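Local coordinates for protein acetyltransferase, GNAT family (Enterococcus faecalis, PDB 1U6M) that probably transfers an acyl group, most likely acetyl, to a substrate not yet identified, at residues 150-155 and 173-178; 110-115 and 184-189; 51-56 and 114-119. All blocks are in the same frame, centred on the assembly; numbering follows the deposited sequence.

Contact 1 of 3, residues 150-155 and 173-178; sequences GLNVDF and TTMTIS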
loop_
_atom_site.group_PDB
_atom_site.type_symbol
_atom_site.label_atom_id
_atom_site.label_comp_id
_atom_site.label_asym_id
_atom_site.label_seq_id
_atom_site.Cartn_x
_atom_site.Cartn_y
_atom_site.Cartn_z
ATOM N N GLY A 150 8.926 -8.531 0.104
ATOM C CA GLY A 150 7.883 -9.572 0.016
ATOM C C GLY A 150 6.506 -9.054 -0.337
ATOM O O GLY A 150 6.285 -7.858 -0.278
ATOM N N LEU A 151 5.585 -9.940 -0.720
ATOM C CA LEU A 151 4.253 -9.512 -1.181
ATOM C C LEU A 151 3.271 -10.671 -1.104
ATOM O O LEU A 151 3.694 -11.851 -0.992
ATOM C CB LEU A 151 4.293 -8.899 -2.625
ATOM C CG LEU A 151 4.761 -9.687 -3.867
ATOM C CD1 LEU A 151 3.721 -10.723 -4.285
ATOM C CD2 LEU A 151 5.071 -8.783 -5.011
ATOM N N ASN A 152 1.974 -10.369 -1.149
ATOM C CA ASN A 152 0.981 -11.427 -1.246
ATOM C C ASN A 152 0.255 -11.224 -2.568
ATOM O O ASN A 152 -0.067 -10.073 -2.910
ATOM C CB ASN A 152 -0.066 -11.351 -0.130
ATOM C CG ASN A 152 0.512 -11.617 1.238
ATOM O OD1 ASN A 152 1.108 -12.629 1.472
ATOM N ND2 ASN A 152 0.357 -10.674 2.131
ATOM N N VAL A 153 0.026 -12.320 -3.301
ATOM C CA VAL A 153 -0.808 -12.319 -4.521
ATOM C C VAL A 153 -1.930 -13.323 -4.330
ATOM O O VAL A 153 -1.689 -14.498 -4.053
ATOM C CB VAL A 153 -0.126 -12.901 -5.836
ATOM C CG1 VAL A 153 -0.499 -12.083 -7.007
ATOM C CG2 VAL A 153 1.298 -13.048 -5.737
ATOM N N ASP A 154 -3.143 -12.861 -4.576
ATOM C CA ASP A 154 -4.312 -13.725 -4.584
ATOM C C ASP A 154 -4.137 -14.874 -5.564
ATOM O O ASP A 154 -3.704 -14.659 -6.721
ATOM C CB ASP A 154 -5.535 -12.887 -4.937
ATOM C CG ASP A 154 -6.825 -13.474 -4.376
ATOM O OD1 ASP A 154 -7.124 -14.695 -4.626
ATOM O OD2 ASP A 154 -7.521 -12.701 -3.670
ATOM N N PHE A 155 -4.433 -16.084 -5.080
ATOM C CA PHE A 155 -4.507 -17.335 -5.879
ATOM C C PHE A 155 -5.234 -17.196 -7.209
ATOM O O PHE A 155 -4.925 -17.886 -8.164
ATOM C CB PHE A 155 -5.242 -18.419 -5.078
ATOM C CG PHE A 155 -4.351 -19.260 -4.196
ATOM C CD1 PHE A 155 -4.839 -20.443 -3.640
ATOM C CD2 PHE A 155 -3.037 -18.881 -3.924
ATOM C CE1 PHE A 155 -4.035 -21.233 -2.808
ATOM C CE2 PHE A 155 -2.219 -19.662 -3.096
ATOM C CZ PHE A 155 -2.719 -20.844 -2.540
ATOM N N THR A 173 5.352 -19.038 0.982
ATOM C CA THR A 173 4.297 -19.666 1.804
ATOM C C THR A 173 2.947 -19.426 1.168
ATOM O O THR A 173 2.876 -18.872 0.081
ATOM C CB THR A 173 4.208 -19.093 3.263
ATOM O OG1 THR A 173 5.516 -18.969 3.847
ATOM C CG2 THR A 173 3.352 -20.020 4.169
ATOM N N THR A 174 1.889 -19.822 1.879
ATOM C CA THR A 174 0.489 -19.607 1.516
ATOM C C THR A 174 -0.251 -18.964 2.722
ATOM O O THR A 174 -0.045 -19.372 3.858
ATOM C CB THR A 174 -0.154 -20.958 1.155
ATOM O OG1 THR A 174 0.762 -21.723 0.359
ATOM C CG2 THR A 174 -1.424 -20.772 0.353
ATOM N N MET A 175 -1.084 -17.946 2.492
ATOM C CA MET A 175 -1.891 -17.333 3.580
ATOM C C MET A 175 -3.366 -17.339 3.228
ATOM O O MET A 175 -3.708 -17.369 2.051
ATOM C CB MET A 175 -1.459 -15.888 3.870
ATOM C CG MET A 175 0.035 -15.714 3.932
ATOM S SD MET A 175 0.647 -14.194 4.676
ATOM C CE MET A 175 2.279 -14.797 5.126
ATOM N N THR A 176 -4.235 -17.329 4.243
ATOM C CA THR A 176 -5.677 -17.077 4.052
ATOM C C THR A 176 -6.034 -15.816 4.818
ATOM O O THR A 176 -5.916 -15.786 6.033
ATOM C CB THR A 176 -6.560 -18.245 4.568
ATOM O OG1 THR A 176 -6.067 -19.490 4.055
ATOM C CG2 THR A 176 -8.042 -18.057 4.169
ATOM N N ILE A 177 -6.446 -14.766 4.119
ATOM C CA ILE A 177 -6.854 -13.547 4.819
ATOM C C ILE A 177 -8.255 -13.121 4.374
ATOM O O ILE A 177 -8.504 -12.943 3.177
ATOM C CB ILE A 177 -5.796 -12.386 4.714
ATOM N N SER A 178 -9.162 -12.989 5.352
ATOM C CA SER A 178 -10.595 -12.695 5.134
ATOM C C SER A 178 -11.234 -13.576 4.047
ATOM O O SER A 178 -11.986 -13.075 3.202
ATOM C CB SER A 178 -10.820 -11.204 4.833
ATOM O OG SER A 178 -10.403 -10.378 5.907
#
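On one face of the GNAT sheet, near its C-terminal edge, Asn152 and Met175 meet across an intervening strand. Strands 148-154 and 170-177 are each paired antiparallel with strand 180-188, which lies between them, so this contact joins next-but-one strands through side chains alone. Two observations support that reading: the nearest CA atoms, those of Asn152 and Met175, are 8.1 Å apart, and no hydrogen bond links the two segments. Leu151 and Val153 instead hydrogen-bond through their backbones to Met185 and Asn183 of the middle strand, whose His184 side chain touches both Asn152 and Met175.

Met175 leaves with CG opposite the carbonyl carbon (chi1 -44°) and then runs extended, which carries its sulfur over the sheet to meet Asn152 at about a right angle. The amide of Asn152 is oriented from its other end: ND2 is hydrogen-bonded to Glu107 O and weakly to Tyr114 OH. That rotation leaves OD1 turned to the thioether, buried by the contact and with no hydrogen-bonding partner in the model. A bound sulfate lies about 6 Å from the Asn152 side chain. Farther along, Phe155 crosses the methyl of Thr174, but their modelled separation is too short to be trusted. The dependable evidence is Asn152 OD1, packed 3.6 Å from Met175 SD and 4.1 Å from Met175 CG.

Contact 2 of 3, residues 110-115 and 184-189; sequences PNEWYL and HMQKEV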
loop_
_atom_site.group_PDB
_atom_site.type_symbol
_atom_site.label_atom_id
_atom_site.label_comp_id
_atom_site.label_asym_id
_atom_site.label_seq_id
_atom_site.Cartn_x
_atom_site.Cartn_y
_atom_site.Cartn_z
ATOM N N PRO A 110 8.492 -12.211 8.900
ATOM C CA PRO A 110 9.622 -11.499 9.554
ATOM C C PRO A 110 10.752 -11.146 8.576
ATOM O O PRO A 110 10.991 -11.888 7.646
ATOM C CB PRO A 110 10.126 -12.529 10.601
ATOM C CG PRO A 110 8.980 -13.429 10.861
ATOM C CD PRO A 110 8.165 -13.496 9.585
ATOM N N ASN A 111 11.461 -10.048 8.776
ATOM C CA ASN A 111 12.654 -9.777 7.946
ATOM C C ASN A 111 12.515 -9.385 6.425
ATOM O O ASN A 111 13.523 -9.165 5.742
ATOM C CB ASN A 111 13.662 -10.942 8.114
ATOM C CG ASN A 111 13.993 -11.220 9.609
ATOM O OD1 ASN A 111 13.844 -12.360 10.083
ATOM N ND2 ASN A 111 14.397 -10.162 10.352
ATOM N N GLU A 112 11.292 -9.281 5.916
ATOM C CA GLU A 112 11.067 -8.659 4.608
ATOM C C GLU A 112 10.731 -7.154 4.731
ATOM O O GLU A 112 10.268 -6.688 5.784
ATOM C CB GLU A 112 9.991 -9.432 3.841
ATOM C CG GLU A 112 8.589 -9.096 4.275
ATOM C CD GLU A 112 7.592 -10.130 3.914
ATOM O OE1 GLU A 112 6.425 -9.989 4.324
ATOM O OE2 GLU A 112 7.958 -11.105 3.249
ATOM N N TRP A 113 11.016 -6.382 3.683
ATOM C CA TRP A 113 10.305 -5.135 3.422
ATOM C C TRP A 113 9.021 -5.541 2.675
ATOM O O TRP A 113 9.076 -6.185 1.615
ATOM C CB TRP A 113 11.140 -4.218 2.597
ATOM C CG TRP A 113 10.600 -2.785 2.480
ATOM C CD1 TRP A 113 10.935 -1.716 3.256
ATOM C CD2 TRP A 113 9.658 -2.285 1.500
ATOM N NE1 TRP A 113 10.263 -0.582 2.829
ATOM C CE2 TRP A 113 9.472 -0.910 1.761
ATOM C CE3 TRP A 113 8.947 -2.876 0.445
ATOM C CZ2 TRP A 113 8.619 -0.107 0.981
ATOM C CZ3 TRP A 113 8.084 -2.076 -0.337
ATOM C CH2 TRP A 113 7.931 -0.720 -0.068
ATOM N N TYR A 114 7.872 -5.302 3.298
ATOM C CA TYR A 114 6.635 -5.796 2.743
ATOM C C TYR A 114 5.937 -4.771 1.804
ATOM O O TYR A 114 5.707 -3.606 2.196
ATOM C CB TYR A 114 5.679 -6.180 3.855
ATOM C CG TYR A 114 4.340 -6.666 3.324
ATOM C CD1 TYR A 114 3.166 -5.910 3.516
ATOM C CD2 TYR A 114 4.235 -7.858 2.618
ATOM C CE1 TYR A 114 1.927 -6.367 3.038
ATOM C CE2 TYR A 114 2.968 -8.304 2.120
ATOM C CZ TYR A 114 1.854 -7.548 2.338
ATOM O OH TYR A 114 0.633 -7.970 1.840
ATOM N N LEU A 115 5.618 -5.215 0.579
ATOM C CA LEU A 115 4.885 -4.397 -0.379
ATOM C C LEU A 115 3.405 -4.525 -0.096
ATOM O O LEU A 115 2.803 -5.536 -0.375
ATOM C CB LEU A 115 5.201 -4.771 -1.833
ATOM C CG LEU A 115 4.307 -4.170 -2.960
ATOM C CD1 LEU A 115 4.382 -2.695 -2.948
ATOM C CD2 LEU A 115 4.653 -4.766 -4.403
ATOM N N HIS A 184 2.477 -15.978 -0.720
ATOM C CA HIS A 184 3.432 -14.988 -0.252
ATOM C C HIS A 184 4.715 -15.278 -0.998
ATOM O O HIS A 184 5.179 -16.418 -0.996
ATOM C CB HIS A 184 3.611 -15.012 1.263
ATOM C CG HIS A 184 4.297 -13.798 1.818
ATOM N ND1 HIS A 184 5.675 -13.674 1.873
ATOM C CD2 HIS A 184 3.798 -12.656 2.351
ATOM C CE1 HIS A 184 5.993 -12.507 2.415
ATOM N NE2 HIS A 184 4.874 -11.871 2.715
ATOM N N MET A 185 5.233 -14.252 -1.691
ATOM C CA MET A 185 6.395 -14.351 -2.534
ATOM C C MET A 185 7.482 -13.396 -2.014
ATOM O O MET A 185 7.182 -12.394 -1.378
ATOM C CB MET A 185 6.039 -14.026 -3.984
ATOM C CG MET A 185 4.824 -14.810 -4.596
ATOM S SD MET A 185 4.498 -14.374 -6.359
ATOM C CE MET A 185 5.797 -15.369 -7.130
ATOM N N GLN A 186 8.748 -13.731 -2.207
ATOM C CA GLN A 186 9.826 -12.835 -1.817
ATOM C C GLN A 186 10.835 -12.775 -2.902
ATOM O O GLN A 186 10.967 -13.695 -3.683
ATOM C CB GLN A 186 10.513 -13.305 -0.549
ATOM C CG GLN A 186 9.596 -13.288 0.647
ATOM C CD GLN A 186 10.320 -13.493 1.948
ATOM O OE1 GLN A 186 9.900 -12.989 2.967
ATOM N NE2 GLN A 186 11.420 -14.222 1.907
ATOM N N LYS A 187 11.567 -11.687 -2.937
ATOM C CA LYS A 187 12.640 -11.515 -3.866
ATOM C C LYS A 187 13.813 -11.076 -3.044
ATOM O O LYS A 187 13.690 -10.180 -2.239
ATOM C CB LYS A 187 12.270 -10.416 -4.855
ATOM C CG LYS A 187 13.380 -10.054 -5.746
ATOM C CD LYS A 187 13.037 -8.922 -6.678
ATOM C CE LYS A 187 14.281 -8.623 -7.558
ATOM N NZ LYS A 187 13.871 -7.608 -8.458
ATOM N N GLU A 188 14.956 -11.703 -3.249
ATOM C CA GLU A 188 16.173 -11.334 -2.532
ATOM C C GLU A 188 16.733 -9.966 -2.979
ATOM O O GLU A 188 16.655 -9.582 -4.146
ATOM C CB GLU A 188 17.232 -12.441 -2.665
ATOM C CG GLU A 188 16.962 -13.716 -1.829
ATOM C CD GLU A 188 18.015 -14.864 -2.078
ATOM O OE1 GLU A 188 19.006 -14.631 -2.853
ATOM O OE2 GLU A 188 17.835 -15.986 -1.494
ATOM N N VAL A 189 17.307 -9.253 -2.023
ATOM C CA VAL A 189 17.751 -7.881 -2.217
ATOM C C VAL A 189 19.229 -7.743 -1.768
ATOM O O VAL A 189 19.631 -8.367 -0.798
ATOM C CB VAL A 189 16.741 -6.908 -1.473
ATOM C CG1 VAL A 189 17.288 -5.526 -1.299
ATOM C CG2 VAL A 189 15.391 -6.878 -2.203
#
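Glu112 places CG between its backbone N and carbonyl carbon (chi1 80°) and continues extended, while His184 holds CG anti to the backbone N (chi1 -165°); the two side chains approach from opposite directions. The carboxylate lies at the edge of the imidazole and their planes differ by 14°, although it is modelled too close to the ring for its fine geometry to be trusted. His184 NE2 donates to Glu112 OE1 at 2.9 Å, but the bond is far from straight and counts as weak. Leu109 N makes the stronger bond to Glu112 OE1. Tyr114 packs against the same imidazole, its CD2 lying 4.1 Å from His184 NE2. The extended chain of Gln186 crosses Glu112 at about a right angle.

The strand axes stay 8.7 Å apart at closest approach, too far for direct pairing. Strand 148-154 fills the interval, as backbone hydrogen bonds on both its sides attest: Gly150 with Trp113, and Leu151 with Met185. The arrangement is a buried carboxylate-imidazole contact between next-but-one strands, reaching from 112-120 across 148-154, its parallel partner at the centre of the GNAT sheet, to 180-188.

Contact 3 of 3, residues 51-56 and 114-119; sequences TYRYGY and YLDTIS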
loop_
_atom_site.group_PDB
_atom_site.type_symbol
_atom_site.label_atom_id
_atom_site.label_comp_id
_atom_site.label_asym_id
_atom_site.label_seq_id
_atom_site.Cartn_x
_atom_site.Cartn_y
_atom_site.Cartn_z
ATOM N N THR A 51 4.464 7.128 10.624
ATOM C CA THR A 51 4.204 5.699 10.847
ATOM C C THR A 51 2.907 5.164 10.211
ATOM O O THR A 51 2.671 3.945 10.203
ATOM C CB THR A 51 4.160 5.330 12.366
ATOM O OG1 THR A 51 2.988 5.859 12.963
ATOM C CG2 THR A 51 5.376 5.877 13.161
ATOM N N TYR A 52 2.067 6.028 9.668
ATOM C CA TYR A 52 0.821 5.539 9.053
ATOM C C TYR A 52 1.099 4.592 7.854
ATOM O O TYR A 52 2.068 4.802 7.095
ATOM C CB TYR A 52 -0.080 6.717 8.648
ATOM C CG TYR A 52 -1.390 6.271 8.056
ATOM C CD1 TYR A 52 -2.201 5.343 8.747
ATOM C CD2 TYR A 52 -1.852 6.793 6.820
ATOM C CE1 TYR A 52 -3.395 4.882 8.200
ATOM C CE2 TYR A 52 -3.082 6.331 6.263
ATOM C CZ TYR A 52 -3.837 5.378 6.988
ATOM O OH TYR A 52 -5.038 4.902 6.491
ATOM N N ARG A 53 0.267 3.555 7.718
ATOM C CA ARG A 53 0.246 2.661 6.564
ATOM C C ARG A 53 0.524 3.396 5.229
ATOM O O ARG A 53 1.387 2.991 4.438
ATOM C CB ARG A 53 -1.085 1.949 6.493
ATOM C CG ARG A 53 -1.116 0.868 5.401
ATOM C CD ARG A 53 -2.527 0.241 5.340
ATOM N NE ARG A 53 -2.799 -0.583 6.532
ATOM C CZ ARG A 53 -2.557 -1.901 6.594
ATOM N NH1 ARG A 53 -2.042 -2.556 5.565
ATOM N NH2 ARG A 53 -2.811 -2.580 7.701
ATOM N N TYR A 54 -0.189 4.491 5.013
ATOM C CA TYR A 54 -0.050 5.293 3.830
ATOM C C TYR A 54 0.555 6.617 4.153
ATOM O O TYR A 54 0.211 7.590 3.508
ATOM C CB TYR A 54 -1.444 5.506 3.163
ATOM C CG TYR A 54 -2.116 4.193 2.831
ATOM C CD1 TYR A 54 -1.569 3.313 1.887
ATOM C CD2 TYR A 54 -3.295 3.806 3.446
ATOM C CE1 TYR A 54 -2.204 2.067 1.573
ATOM C CE2 TYR A 54 -3.897 2.554 3.141
ATOM C CZ TYR A 54 -3.335 1.722 2.214
ATOM O OH TYR A 54 -3.934 0.520 1.909
ATOM N N GLY A 55 1.417 6.679 5.171
ATOM C CA GLY A 55 2.171 7.882 5.459
ATOM C C GLY A 55 3.021 8.216 4.250
ATOM O O GLY A 55 3.545 7.300 3.616
ATOM N N TYR A 56 3.185 9.500 3.916
ATOM C CA TYR A 56 4.047 9.846 2.758
ATOM C C TYR A 56 5.442 9.233 2.829
ATOM O O TYR A 56 5.989 8.833 1.842
ATOM C CB TYR A 56 4.083 11.341 2.432
ATOM C CG TYR A 56 4.844 12.156 3.437
ATOM C CD1 TYR A 56 6.207 12.356 3.306
ATOM C CD2 TYR A 56 4.180 12.777 4.491
ATOM C CE1 TYR A 56 6.913 13.119 4.223
ATOM C CE2 TYR A 56 4.871 13.531 5.440
ATOM C CZ TYR A 56 6.237 13.699 5.300
ATOM O OH TYR A 56 6.951 14.447 6.242
ATOM N N TYR A 114 7.872 -5.302 3.298
ATOM C CA TYR A 114 6.635 -5.796 2.743
ATOM C C TYR A 114 5.937 -4.771 1.804
ATOM O O TYR A 114 5.707 -3.606 2.196
ATOM C CB TYR A 114 5.679 -6.180 3.855
ATOM C CG TYR A 114 4.340 -6.666 3.324
ATOM C CD1 TYR A 114 3.166 -5.910 3.516
ATOM C CD2 TYR A 114 4.235 -7.858 2.618
ATOM C CE1 TYR A 114 1.927 -6.367 3.038
ATOM C CE2 TYR A 114 2.968 -8.304 2.120
ATOM C CZ TYR A 114 1.854 -7.548 2.338
ATOM O OH TYR A 114 0.633 -7.970 1.840
ATOM N N LEU A 115 5.618 -5.215 0.579
ATOM C CA LEU A 115 4.885 -4.397 -0.379
ATOM C C LEU A 115 3.405 -4.525 -0.096
ATOM O O LEU A 115 2.803 -5.536 -0.375
ATOM C CB LEU A 115 5.201 -4.771 -1.833
ATOM C CG LEU A 115 4.307 -4.170 -2.960
ATOM C CD1 LEU A 115 4.382 -2.695 -2.948
ATOM C CD2 LEU A 115 4.653 -4.766 -4.403
ATOM N N ASP A 116 2.828 -3.460 0.450
ATOM C CA ASP A 116 1.417 -3.379 0.781
ATOM C C ASP A 116 0.554 -3.166 -0.482
ATOM O O ASP A 116 -0.393 -3.877 -0.724
ATOM C CB ASP A 116 1.241 -2.190 1.732
ATOM C CG ASP A 116 -0.153 -2.103 2.298
ATOM O OD1 ASP A 116 -0.310 -2.181 3.529
ATOM O OD2 ASP A 116 -1.111 -1.981 1.531
ATOM N N THR A 117 0.892 -2.142 -1.285
ATOM C CA THR A 117 0.126 -1.882 -2.448
ATOM C C THR A 117 0.856 -1.145 -3.560
ATOM O O THR A 117 1.678 -0.271 -3.312
ATOM C CB THR A 117 -1.258 -1.220 -2.122
ATOM O OG1 THR A 117 -2.041 -1.356 -3.323
ATOM C CG2 THR A 117 -1.186 0.247 -1.943
ATOM N N ILE A 118 0.546 -1.508 -4.803
ATOM C CA ILE A 118 0.893 -0.650 -5.957
ATOM C C ILE A 118 -0.426 -0.219 -6.576
ATOM O O ILE A 118 -1.241 -1.064 -6.939
ATOM C CB ILE A 118 1.809 -1.376 -7.020
ATOM C CG1 ILE A 118 3.246 -1.527 -6.472
ATOM C CG2 ILE A 118 1.756 -0.614 -8.349
ATOM C CD1 ILE A 118 4.057 -2.541 -7.157
ATOM N N SER A 119 -0.661 1.082 -6.634
ATOM C CA SER A 119 -1.916 1.644 -7.107
ATOM C C SER A 119 -1.669 2.612 -8.213
ATOM O O SER A 119 -0.910 3.531 -8.032
ATOM C CB SER A 119 -2.608 2.453 -6.025
ATOM O OG SER A 119 -3.202 1.521 -5.171
HETATM O O HOH W 1 -3.894 -2.602 0.790
#
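The ring of Tyr54 carries Arg53 CG on one face, 3.9 Å above its plane and over its centre, while Thr117 CG2 comes to the ring's edge, 4.1 Å from Tyr54 CE1. On the neighbouring Tyr52 ring, Arg53 CB and Tyr54 N lie over one face, both displaced toward the rim. This folding-back follows from a type I turn running from Tyr52 to Gly55, closed by Gly55 N to Tyr52 O at 2.8 Å.

From the turn, Arg53 starts extended and bends at its third torsion (chi3 -70°), which brings the edge of its guanidinium to Asp116. The resulting salt bridge has NH1 of Arg53 2.7 Å from OD1 of Asp116. It uses the syn lone pair of OD1, with the oxygen 21° out of the guanidinium plane and an N-H...O angle of 131°, so it is short but not straight. Both ends have further partners: Asp84 pairs with Arg53 NE, Phe103 makes a cation-pi contact with Arg53, and Tyr75 OH hydrogen-bonds to Asp116 OD1. The other oxygen, Asp116 OD2, accepts a hydrogen bond from a water at 2.9 Å; that water is linked only weakly, at 3.3 Å, to Tyr54 OH.

Asp116 and Thr117 both face Val73 of strand 67-76, a classic beta bulge, and these consecutive side chains are both directed toward the turn. A bulge in this strand is a recognised feature of GNAT enzymes, beside the acetyl-CoA cleft; here a bound sulfate lies about 5 Å from the Thr117 side chain.

Contacts 1 and 2 both span next-but-one strands of one sheet: 180-188 separates the pair in contact 1, and 148-154 the pair in contact 2. Contact 1 lies at the surface, its centre about 15 Å from that of the chain, and has no cross-segment hydrogen bond; contact 2 is buried and polar. Contact 3, its centre about 3 Å from that of the chain, is central but only partly buried, and there a salt bridge and a water join loop to strand. It shares Tyr114 and Leu115 with contact 2. Gly150 O of contact 1, 2.9 Å from Leu115 N in a probable hydrogen bond, ties all three together.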